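Local coordinates for protein POU domain, class 6, transcription factor 1 (Homo sapiens, PDB 3D1N) that acts as a POU-family transcription factor, probably binding preferentially a variant of the octamer DNA motif through its POU-specific domain and homeodomain, at residues E5-R16 against K61-E72. The protein carries 2 engineered substitutions. Numbering follows the deposited sequence.
Sequences EIREFAKNFKIR and KPVLEKWLNEAE
F9 drops its ring as a knob into the hole made by K61, L64, E65 and L68. With CG anti to the backbone N (chi1 178°), the ring reaches across to the other helix; K61 CD lies over one face, 4.1 Å from the F9 ring centroid, while L64 meets the ring edge, its CB 3.5 Å from F9 CZ. Bent at chi2, the K61 chain lays CD over that face and carries its ammonium on to long salt bridges with E5 and E65. These are the first and fourth helices of the four-helix POU-specific domain, flanking in sequence the helix-turn-helix pair 24-31 and 41-49; the segment axes lie 36° apart, and F47 of helix 41-49, touching F9 and L64, extends the hydrophobic core. Cutting F9 back to an alanine would probably leave a gap among those four residues and strip the K61 methylenes of the ring they cover. One turn on, F13 takes L64 CD1 over a face, 4.2 Å from its ring centroid, and L68 CD2 obliquely, 3.7 Å from F13 CD1. R16, extended from CG to NE, crosses L68 at about a right angle, with NH1 3.1 Å from N69 OD1, near the guanidinium plane, while R16 NE makes a long salt bridge with E72 OE2.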
loop_
_atom_site.group_PDB
_atom_site.type_symbol
_atom_site.label_atom_id
_atom_site.label_comp_id
_atom_site.label_asym_id
_atom_site.label_seq_id
_atom_site.Cartn_x
_atom_site.Cartn_y
_atom_site.Cartn_z
ATOM N N GLU K 5 30.179 -0.325 -1.805
ATOM C CA GLU K 5 30.261 1.085 -2.160
ATOM C C GLU K 5 29.093 1.518 -3.039
ATOM O O GLU K 5 28.714 2.688 -3.047
ATOM C CB GLU K 5 31.577 1.369 -2.881
ATOM C CG GLU K 5 32.642 2.015 -2.014
ATOM C CD GLU K 5 32.738 3.511 -2.242
ATOM O OE1 GLU K 5 33.079 4.240 -1.284
ATOM O OE2 GLU K 5 32.475 3.955 -3.382
ATOM N N ILE K 6 28.532 0.571 -3.785
ATOM C CA ILE K 6 27.389 0.867 -4.639
ATOM C C ILE K 6 26.147 0.082 -4.221
ATOM O O ILE K 6 25.045 0.357 -4.689
ATOM C CB ILE K 6 27.706 0.626 -6.133
ATOM C CG1 ILE K 6 28.137 -0.821 -6.375
ATOM C CG2 ILE K 6 28.787 1.580 -6.605
ATOM C CD1 ILE K 6 28.602 -1.089 -7.797
ATOM N N ARG K 7 26.324 -0.887 -3.331
ATOM C CA ARG K 7 25.194 -1.658 -2.825
ATOM C C ARG K 7 24.508 -0.914 -1.683
ATOM O O ARG K 7 23.311 -1.088 -1.436
ATOM C CB ARG K 7 25.649 -3.041 -2.360
ATOM C CG ARG K 7 24.566 -3.843 -1.659
ATOM C CD ARG K 7 25.049 -5.243 -1.323
ATOM N NE ARG K 7 25.097 -6.111 -2.498
ATOM C CZ ARG K 7 26.148 -6.225 -3.309
ATOM N NH1 ARG K 7 27.251 -5.521 -3.079
ATOM N NH2 ARG K 7 26.094 -7.045 -4.352
ATOM N N GLU K 8 25.272 -0.078 -0.991
ATOM C CA GLU K 8 24.722 0.672 0.120
ATOM C C GLU K 8 24.187 2.010 -0.362
ATOM O O GLU K 8 23.230 2.535 0.207
ATOM C CB GLU K 8 25.759 0.864 1.225
ATOM C CG GLU K 8 25.144 1.155 2.585
ATOM C CD GLU K 8 24.224 0.038 3.063
ATOM O OE1 GLU K 8 23.309 0.321 3.868
ATOM O OE2 GLU K 8 24.416 -1.121 2.633
ATOM N N PHE K 9 24.803 2.560 -1.407
ATOM C CA PHE K 9 24.272 3.762 -2.041
ATOM C C PHE K 9 22.964 3.387 -2.697
ATOM O O PHE K 9 22.084 4.225 -2.884
ATOM C CB PHE K 9 25.226 4.310 -3.089
ATOM C CG PHE K 9 24.703 5.523 -3.819
ATOM C CD1 PHE K 9 25.017 6.798 -3.389
ATOM C CD2 PHE K 9 23.917 5.390 -4.951
ATOM C CE1 PHE K 9 24.548 7.911 -4.064
ATOM C CE2 PHE K 9 23.444 6.510 -5.629
ATOM C CZ PHE K 9 23.765 7.770 -5.183
ATOM N N ALA K 10 22.845 2.114 -3.057
ATOM C CA ALA K 10 21.580 1.587 -3.531
ATOM C C ALA K 10 20.548 1.771 -2.427
ATOM O O ALA K 10 19.700 2.669 -2.492
ATOM C CB ALA K 10 21.718 0.118 -3.888
ATOM N N LYS K 11 20.653 0.925 -1.406
ATOM C CA LYS K 11 19.741 0.941 -0.266
ATOM C C LYS K 11 19.394 2.352 0.199
ATOM O O LYS K 11 18.221 2.730 0.235
ATOM C CB LYS K 11 20.324 0.118 0.886
ATOM C CG LYS K 11 20.024 -1.373 0.764
ATOM C CD LYS K 11 20.012 -1.823 -0.700
ATOM C CE LYS K 11 19.104 -3.033 -0.916
ATOM N NZ LYS K 11 18.853 -3.312 -2.366
ATOM N N ASN K 12 20.417 3.134 0.525
ATOM C CA ASN K 12 20.205 4.471 1.063
ATOM C C ASN K 12 19.581 5.454 0.083
ATOM O O ASN K 12 18.778 6.299 0.479
ATOM C CB ASN K 12 21.500 5.037 1.647
ATOM C CG ASN K 12 21.879 4.373 2.956
ATOM O OD1 ASN K 12 21.953 5.027 3.994
ATOM N ND2 ASN K 12 22.095 3.059 2.917
ATOM N N PHE K 13 19.937 5.341 -1.191
ATOM C CA PHE K 13 19.366 6.235 -2.190
ATOM C C PHE K 13 17.847 6.141 -2.210
ATOM O O PHE K 13 17.157 7.162 -2.233
ATOM C CB PHE K 13 19.901 5.936 -3.587
ATOM C CG PHE K 13 19.246 6.752 -4.662
ATOM C CD1 PHE K 13 19.756 7.989 -5.014
ATOM C CD2 PHE K 13 18.107 6.290 -5.309
ATOM C CE1 PHE K 13 19.154 8.747 -6.000
ATOM C CE2 PHE K 13 17.500 7.044 -6.293
ATOM C CZ PHE K 13 18.026 8.276 -6.641
ATOM N N LYS K 14 17.335 4.913 -2.223
ATOM C CA LYS K 14 15.896 4.691 -2.243
ATOM C C LYS K 14 15.229 5.455 -1.111
ATOM O O LYS K 14 14.334 6.271 -1.351
ATOM C CB LYS K 14 15.565 3.198 -2.134
ATOM C CG LYS K 14 14.232 2.920 -1.442
ATOM C CD LYS K 14 13.698 1.516 -1.719
ATOM C CE LYS K 14 12.677 1.514 -2.857
ATOM N NZ LYS K 14 11.789 0.312 -2.826
ATOM N N ILE K 15 15.694 5.200 0.114
ATOM C CA ILE K 15 15.105 5.778 1.320
ATOM C C ILE K 15 15.274 7.296 1.403
ATOM O O ILE K 15 14.412 7.980 1.949
ATOM C CB ILE K 15 15.654 5.125 2.619
ATOM C CG1 ILE K 15 15.877 3.622 2.427
ATOM C CG2 ILE K 15 14.705 5.380 3.788
ATOM C CD1 ILE K 15 16.299 2.883 3.701
ATOM N N ARG K 16 16.375 7.826 0.875
ATOM C CA ARG K 16 16.535 9.276 0.797
ATOM C C ARG K 16 15.492 9.866 -0.146
ATOM O O ARG K 16 15.029 10.989 0.042
ATOM C CB ARG K 16 17.925 9.648 0.283
ATOM C CG ARG K 16 19.070 9.401 1.241
ATOM C CD ARG K 16 20.371 9.845 0.584
ATOM N NE ARG K 16 21.559 9.459 1.338
ATOM C CZ ARG K 16 22.800 9.802 1.004
ATOM N NH1 ARG K 16 23.022 10.544 -0.076
ATOM N NH2 ARG K 16 23.819 9.405 1.752
ATOM N N LYS K 61 25.971 5.473 -10.606
ATOM C CA LYS K 61 26.127 5.834 -9.195
ATOM C C LYS K 61 26.579 7.281 -8.957
ATOM O O LYS K 61 26.021 7.971 -8.110
ATOM C CB LYS K 61 27.074 4.838 -8.511
ATOM C CG LYS K 61 26.896 4.675 -7.012
ATOM C CD LYS K 61 27.833 5.585 -6.239
ATOM C CE LYS K 61 28.095 5.040 -4.842
ATOM N NZ LYS K 61 29.044 5.889 -4.066
ATOM N N PRO K 62 27.593 7.739 -9.708
ATOM C CA PRO K 62 28.109 9.110 -9.591
ATOM C C PRO K 62 27.078 10.186 -9.915
ATOM O O PRO K 62 26.809 11.048 -9.075
ATOM C CB PRO K 62 29.230 9.149 -10.635
ATOM C CG PRO K 62 29.663 7.727 -10.781
ATOM C CD PRO K 62 28.419 6.916 -10.611
ATOM N N VAL K 63 26.524 10.146 -11.123
ATOM C CA VAL K 63 25.563 11.159 -11.551
ATOM C C VAL K 63 24.337 11.183 -10.634
ATOM O O VAL K 63 23.622 12.184 -10.548
ATOM C CB VAL K 63 25.155 10.972 -13.038
ATOM C CG1 VAL K 63 24.732 9.529 -13.314
ATOM C CG2 VAL K 63 24.060 11.963 -13.435
ATOM N N LEU K 64 24.104 10.076 -9.936
ATOM C CA LEU K 64 23.041 10.034 -8.947
ATOM C C LEU K 64 23.331 10.990 -7.801
ATOM O O LEU K 64 22.606 11.962 -7.611
ATOM C CB LEU K 64 22.829 8.616 -8.433
ATOM C CG LEU K 64 21.984 7.821 -9.429
ATOM C CD1 LEU K 64 21.358 6.613 -8.766
ATOM C CD2 LEU K 64 20.905 8.722 -10.033
ATOM N N GLU K 65 24.396 10.715 -7.054
ATOM C CA GLU K 65 24.824 11.594 -5.968
ATOM C C GLU K 65 24.920 13.062 -6.373
ATOM O O GLU K 65 24.585 13.951 -5.589
ATOM C CB GLU K 65 26.157 11.127 -5.389
ATOM C CG GLU K 65 26.031 10.548 -3.999
ATOM C CD GLU K 65 27.182 9.633 -3.643
ATOM O OE1 GLU K 65 27.194 9.105 -2.507
ATOM O OE2 GLU K 65 28.069 9.439 -4.502
ATOM N N LYS K 66 25.371 13.314 -7.597
ATOM C CA LYS K 66 25.472 14.680 -8.101
ATOM C C LYS K 66 24.090 15.275 -8.377
ATOM O O LYS K 66 23.949 16.213 -9.166
ATOM C CB LYS K 66 26.332 14.725 -9.367
ATOM N N TRP K 67 23.078 14.717 -7.721
ATOM C CA TRP K 67 21.700 15.162 -7.879
ATOM C C TRP K 67 20.947 14.941 -6.578
ATOM O O TRP K 67 20.237 15.821 -6.106
ATOM C CB TRP K 67 21.016 14.383 -8.996
ATOM C CG TRP K 67 19.854 15.100 -9.601
ATOM C CD1 TRP K 67 19.888 15.973 -10.651
ATOM C CD2 TRP K 67 18.481 15.004 -9.205
ATOM N NE1 TRP K 67 18.620 16.427 -10.933
ATOM C CE2 TRP K 67 17.739 15.848 -10.061
ATOM C CE3 TRP K 67 17.807 14.288 -8.214
ATOM C CZ2 TRP K 67 16.355 15.993 -9.954
ATOM C CZ3 TRP K 67 16.433 14.434 -8.109
ATOM C CH2 TRP K 67 15.723 15.280 -8.975
ATOM N N LEU K 68 21.113 13.749 -6.012
ATOM C CA LEU K 68 20.538 13.395 -4.718
ATOM C C LEU K 68 21.008 14.354 -3.628
ATOM O O LEU K 68 20.200 15.018 -2.978
ATOM C CB LEU K 68 20.925 11.961 -4.357
ATOM C CG LEU K 68 20.907 11.555 -2.884
ATOM C CD1 LEU K 68 19.486 11.528 -2.351
ATOM C CD2 LEU K 68 21.581 10.198 -2.703
ATOM N N ASN K 69 22.322 14.419 -3.429
ATOM C CA ASN K 69 22.898 15.385 -2.504
ATOM C C ASN K 69 22.565 16.799 -2.959
ATOM O O ASN K 69 22.083 17.619 -2.177
ATOM C CB ASN K 69 24.414 15.202 -2.407
ATOM C CG ASN K 69 24.806 13.860 -1.812
ATOM O OD1 ASN K 69 23.984 12.948 -1.703
ATOM N ND2 ASN K 69 26.071 13.734 -1.425
ATOM N N GLU K 70 22.808 17.064 -4.241
ATOM C CA GLU K 70 22.548 18.369 -4.841
ATOM C C GLU K 70 21.132 18.893 -4.596
ATOM O O GLU K 70 20.910 20.101 -4.602
ATOM C CB GLU K 70 22.821 18.317 -6.346
ATOM N N ALA K 71 20.179 17.989 -4.385
ATOM C CA ALA K 71 18.782 18.377 -4.199
ATOM C C ALA K 71 18.321 18.222 -2.762
ATOM O O ALA K 71 17.320 18.813 -2.366
ATOM C CB ALA K 71 17.876 17.582 -5.121
ATOM N N GLU K 72 19.036 17.413 -1.987
ATOM C CA GLU K 72 18.717 17.255 -0.573
ATOM C C GLU K 72 18.891 18.576 0.165
ATOM O O GLU K 72 18.080 18.935 1.021
ATOM C CB GLU K 72 19.588 16.179 0.067
ATOM C CG GLU K 72 18.964 14.804 0.053
ATOM C CD GLU K 72 19.916 13.734 0.547
ATOM O OE1 GLU K 72 21.133 14.013 0.621
ATOM O OE2 GLU K 72 19.447 12.615 0.857
#